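Local coordinates for sugar isomerase (Sinorhizobium meliloti, PDB 3QC0), which probably acts as a sugar isomerase, binding a zinc ion in a xylose isomerase-like TIM barrel, at residues K60-P71 with L95-G106. Numbering follows the deposited sequence.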
loop_
_atom_site.group_PDB
_atom_site.type_symbol
_atom_site.label_atom_id
_atom_site.label_comp_id
_atom_site.label_asym_id
_atom_site.label_seq_id
_atom_site.Cartn_x
_atom_site.Cartn_y
_atom_site.Cartn_z
ATOM N N LYS A 60 -13.642 9.838 27.671
ATOM C CA LYS A 60 -14.046 8.868 26.650
ATOM C C LYS A 60 -12.774 8.227 26.107
ATOM O O LYS A 60 -11.753 8.900 25.956
ATOM C CB LYS A 60 -14.822 9.559 25.523
ATOM C CG LYS A 60 -14.884 8.743 24.231
ATOM C CD LYS A 60 -15.700 9.439 23.138
ATOM C CE LYS A 60 -17.205 9.392 23.405
ATOM N NZ LYS A 60 -17.739 8.032 23.662
ATOM N N LEU A 61 -12.820 6.926 25.857
ATOM C CA LEU A 61 -11.776 6.249 25.089
ATOM C C LEU A 61 -12.344 5.928 23.713
ATOM O O LEU A 61 -13.300 5.158 23.590
ATOM C CB LEU A 61 -11.301 4.973 25.760
ATOM C CG LEU A 61 -10.063 5.134 26.649
ATOM C CD1 LEU A 61 -10.345 5.991 27.879
ATOM C CD2 LEU A 61 -9.481 3.765 27.014
ATOM N N THR A 62 -11.793 6.555 22.681
ATOM C CA THR A 62 -12.272 6.260 21.318
ATOM C C THR A 62 -11.799 4.875 20.859
ATOM O O THR A 62 -12.346 4.311 19.900
ATOM C CB THR A 62 -11.837 7.368 20.318
ATOM O OG1 THR A 62 -10.448 7.658 20.498
ATOM C CG2 THR A 62 -12.693 8.631 20.528
ATOM N N GLY A 63 -10.770 4.355 21.524
ATOM C CA GLY A 63 -10.272 3.018 21.293
ATOM C C GLY A 63 -9.269 2.623 22.357
ATOM O O GLY A 63 -8.771 3.497 23.094
ATOM N N LEU A 64 -8.981 1.327 22.432
ATOM C CA LEU A 64 -7.777 0.819 23.100
ATOM C C LEU A 64 -6.937 0.154 22.002
ATOM O O LEU A 64 -7.444 -0.681 21.236
ATOM C CB LEU A 64 -8.114 -0.199 24.185
ATOM C CG LEU A 64 -6.939 -0.858 24.903
ATOM C CD1 LEU A 64 -6.074 0.175 25.689
ATOM C CD2 LEU A 64 -7.428 -1.990 25.837
ATOM N N CYS A 65 -5.662 0.529 21.938
ATOM C CA CYS A 65 -4.737 -0.042 20.968
ATOM C C CYS A 65 -3.774 -1.016 21.634
ATOM O O CYS A 65 -3.008 -0.599 22.531
ATOM C CB CYS A 65 -3.920 1.043 20.302
ATOM S SG CYS A 65 -4.843 2.100 19.208
ATOM N N ARG A 66 -3.728 -2.293 21.254
ATOM C CA ARG A 66 -4.575 -2.946 20.261
ATOM C C ARG A 66 -4.575 -4.431 20.531
ATOM O O ARG A 66 -3.654 -4.983 21.141
ATOM C CB ARG A 66 -4.066 -2.683 18.806
ATOM C CG ARG A 66 -2.703 -3.266 18.430
ATOM C CD ARG A 66 -1.559 -2.544 18.988
ATOM N NE ARG A 66 -0.295 -2.775 18.270
ATOM C CZ ARG A 66 0.807 -3.331 18.720
ATOM N NH1 ARG A 66 0.967 -3.748 19.990
ATOM N NH2 ARG A 66 1.833 -3.407 17.859
ATOM N N GLY A 67 -5.597 -5.101 20.009
ATOM C CA GLY A 67 -5.590 -6.541 19.863
ATOM C C GLY A 67 -5.203 -6.897 18.430
ATOM O O GLY A 67 -4.660 -6.060 17.693
ATOM N N GLY A 68 -5.454 -8.143 18.086
ATOM C CA GLY A 68 -5.152 -8.701 16.775
ATOM C C GLY A 68 -4.034 -9.713 16.835
ATOM O O GLY A 68 -3.954 -10.534 17.725
ATOM N N PHE A 69 -3.135 -9.607 15.853
ATOM C CA PHE A 69 -1.983 -10.488 15.711
ATOM C C PHE A 69 -2.345 -11.947 15.788
ATOM O O PHE A 69 -1.779 -12.717 16.553
ATOM C CB PHE A 69 -0.886 -10.044 16.709
ATOM C CG PHE A 69 -0.465 -8.642 16.452
ATOM C CD1 PHE A 69 0.357 -8.362 15.381
ATOM C CD2 PHE A 69 -0.954 -7.594 17.220
ATOM C CE1 PHE A 69 0.713 -7.027 15.064
ATOM C CE2 PHE A 69 -0.611 -6.283 16.906
ATOM C CZ PHE A 69 0.208 -6.011 15.837
ATOM N N PHE A 70 -3.282 -12.337 14.907
ATOM C CA PHE A 70 -3.824 -13.687 14.925
ATOM C C PHE A 70 -3.023 -14.797 14.243
ATOM O O PHE A 70 -2.946 -15.898 14.772
ATOM C CB PHE A 70 -5.249 -13.680 14.346
ATOM C CG PHE A 70 -6.213 -12.854 15.141
ATOM C CD1 PHE A 70 -6.702 -13.337 16.341
ATOM C CD2 PHE A 70 -6.691 -11.646 14.668
ATOM C CE1 PHE A 70 -7.590 -12.605 17.063
ATOM C CE2 PHE A 70 -7.605 -10.918 15.392
ATOM C CZ PHE A 70 -8.045 -11.412 16.605
ATOM N N PRO A 71 -2.431 -14.542 13.055
ATOM C CA PRO A 71 -1.811 -15.712 12.398
ATOM C C PRO A 71 -0.586 -16.217 13.134
ATOM O O PRO A 71 0.185 -15.417 13.698
ATOM C CB PRO A 71 -1.476 -15.192 10.985
ATOM C CG PRO A 71 -2.382 -14.009 10.773
ATOM C CD PRO A 71 -2.497 -13.387 12.157
ATOM N N LEU A 95 -11.660 0.030 31.117
ATOM C CA LEU A 95 -11.467 1.424 30.783
ATOM C C LEU A 95 -12.676 2.091 30.097
ATOM O O LEU A 95 -12.622 3.274 29.755
ATOM C CB LEU A 95 -10.210 1.584 29.937
ATOM C CG LEU A 95 -8.914 1.047 30.540
ATOM C CD1 LEU A 95 -7.771 1.117 29.506
ATOM C CD2 LEU A 95 -8.579 1.818 31.847
ATOM N N GLY A 96 -13.743 1.331 29.850
ATOM C CA GLY A 96 -14.910 1.830 29.143
ATOM C C GLY A 96 -14.654 2.235 27.700
ATOM O O GLY A 96 -15.327 3.110 27.177
ATOM N N ALA A 97 -13.682 1.580 27.077
ATOM C CA ALA A 97 -13.329 1.925 25.690
ATOM C C ALA A 97 -14.493 1.717 24.692
ATOM O O ALA A 97 -15.222 0.721 24.753
ATOM C CB ALA A 97 -12.096 1.132 25.216
ATOM N N ASP A 98 -14.639 2.653 23.758
ATOM C CA ASP A 98 -15.680 2.557 22.750
ATOM C C ASP A 98 -15.452 1.377 21.786
ATOM O O ASP A 98 -16.395 0.880 21.173
ATOM C CB ASP A 98 -15.753 3.847 21.941
ATOM C CG ASP A 98 -16.333 5.011 22.739
ATOM O OD1 ASP A 98 -16.821 4.787 23.868
ATOM O OD2 ASP A 98 -16.324 6.148 22.218
ATOM N N CYS A 99 -14.194 0.970 21.627
ATOM C CA CYS A 99 -13.881 -0.236 20.892
ATOM C C CYS A 99 -12.489 -0.700 21.263
ATOM O O CYS A 99 -11.685 0.078 21.842
ATOM C CB CYS A 99 -13.951 -0.032 19.340
ATOM S SG CYS A 99 -12.726 1.107 18.679
ATOM N N LEU A 100 -12.211 -1.965 20.916
ATOM C CA LEU A 100 -10.849 -2.503 20.903
ATOM C C LEU A 100 -10.411 -2.545 19.447
ATOM O O LEU A 100 -11.060 -3.209 18.639
ATOM C CB LEU A 100 -10.839 -3.916 21.468
ATOM C CG LEU A 100 -9.481 -4.623 21.428
ATOM C CD1 LEU A 100 -8.414 -3.914 22.236
ATOM C CD2 LEU A 100 -9.578 -6.115 21.803
ATOM N N VAL A 101 -9.345 -1.825 19.143
ATOM C CA VAL A 101 -8.804 -1.811 17.792
ATOM C C VAL A 101 -8.043 -3.114 17.530
ATOM O O VAL A 101 -7.290 -3.563 18.378
ATOM C CB VAL A 101 -7.896 -0.580 17.598
ATOM C CG1 VAL A 101 -7.213 -0.620 16.233
ATOM C CG2 VAL A 101 -8.718 0.723 17.748
ATOM N N LEU A 102 -8.252 -3.721 16.356
ATOM C CA LEU A 102 -7.604 -4.959 16.004
ATOM C C LEU A 102 -6.674 -4.732 14.806
ATOM O O LEU A 102 -7.130 -4.344 13.715
ATOM C CB LEU A 102 -8.585 -6.088 15.651
ATOM C CG LEU A 102 -9.636 -6.446 16.723
ATOM C CD1 LEU A 102 -10.534 -7.566 16.138
ATOM C CD2 LEU A 102 -8.977 -6.866 18.033
ATOM N N VAL A 103 -5.397 -4.972 15.036
ATOM C CA VAL A 103 -4.347 -4.953 14.014
ATOM C C VAL A 103 -4.052 -6.405 13.697
ATOM O O VAL A 103 -3.583 -7.140 14.553
ATOM C CB VAL A 103 -3.115 -4.210 14.535
ATOM C CG1 VAL A 103 -1.963 -4.310 13.527
ATOM C CG2 VAL A 103 -3.419 -2.736 14.780
ATOM N N ALA A 104 -4.412 -6.855 12.483
ATOM C CA ALA A 104 -4.701 -8.273 12.208
ATOM C C ALA A 104 -3.557 -9.251 12.441
ATOM O O ALA A 104 -3.799 -10.426 12.703
ATOM C CB ALA A 104 -5.219 -8.466 10.749
ATOM N N GLY A 105 -2.324 -8.790 12.248
ATOM C CA GLY A 105 -1.162 -9.661 12.177
ATOM C C GLY A 105 -0.810 -9.949 10.743
ATOM O O GLY A 105 -1.678 -10.010 9.882
ATOM N N GLY A 106 0.478 -10.131 10.503
ATOM C CA GLY A 106 0.996 -10.509 9.187
ATOM C C GLY A 106 1.039 -12.023 8.977
ATOM O O GLY A 106 0.384 -12.814 9.680
HETATM O O HOH W 1 -15.430 5.672 26.208
#
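Leu61 lays its CB against Ala97 CA and CB, and its CD2 crosses Leu95 at CB (3.7 Å), where helix 75-94 ends in a Schellman motif. Leu64 follows, CB by Ala97 CB, CD1 by Leu95 CD1 and CD2 4.2 Å from Leu100 CD1. Asp98 ties down the Leu61 end: its backbone N donates to Leu61 O at 2.8 Å, while OD2 takes Lys60 NZ on its syn lone pair in a salt bridge, also 2.8 Å. A water accepts from Leu61 N and lies within bonding distance of Gly96 O and Asp98 OD1. The parallel ladder runs Leu64 N to Cys99 O, Val101 N to Leu64 O, Gly67 N to Val101 O (2.8 Å) and Val103 N to Gly67 O, strand 60-68 taking one more residue than its partner around the cis peptide before Arg66.

Further on, Val103 sits between Arg66 and Phe69. Its CG1, anti to the backbone N (chi1 174°), touches Phe69 CZ at 3.6 Å, and CG2 reaches Arg66 CG. Phe69 N donates to Val103 O, 2.8 Å away, and the ring lays one face over that oxygen; Phe69 CE2 sits over one face of the Arg66 guanidinium, displaced toward its rim. With an alanine at Phe69, Val103 CG1 would probably lose its aromatic neighbour, and Val103 O and one face of the Arg66 guanidinium their cover. A CB on Gly105 would run into Phe69 CA.

Strands 60-68 and 100-103, joined by helix 75-94, form a beta-alpha-beta crossover of the eight-stranded TIM barrel, with Val101 packing beside the zinc ligands Glu142 and His204.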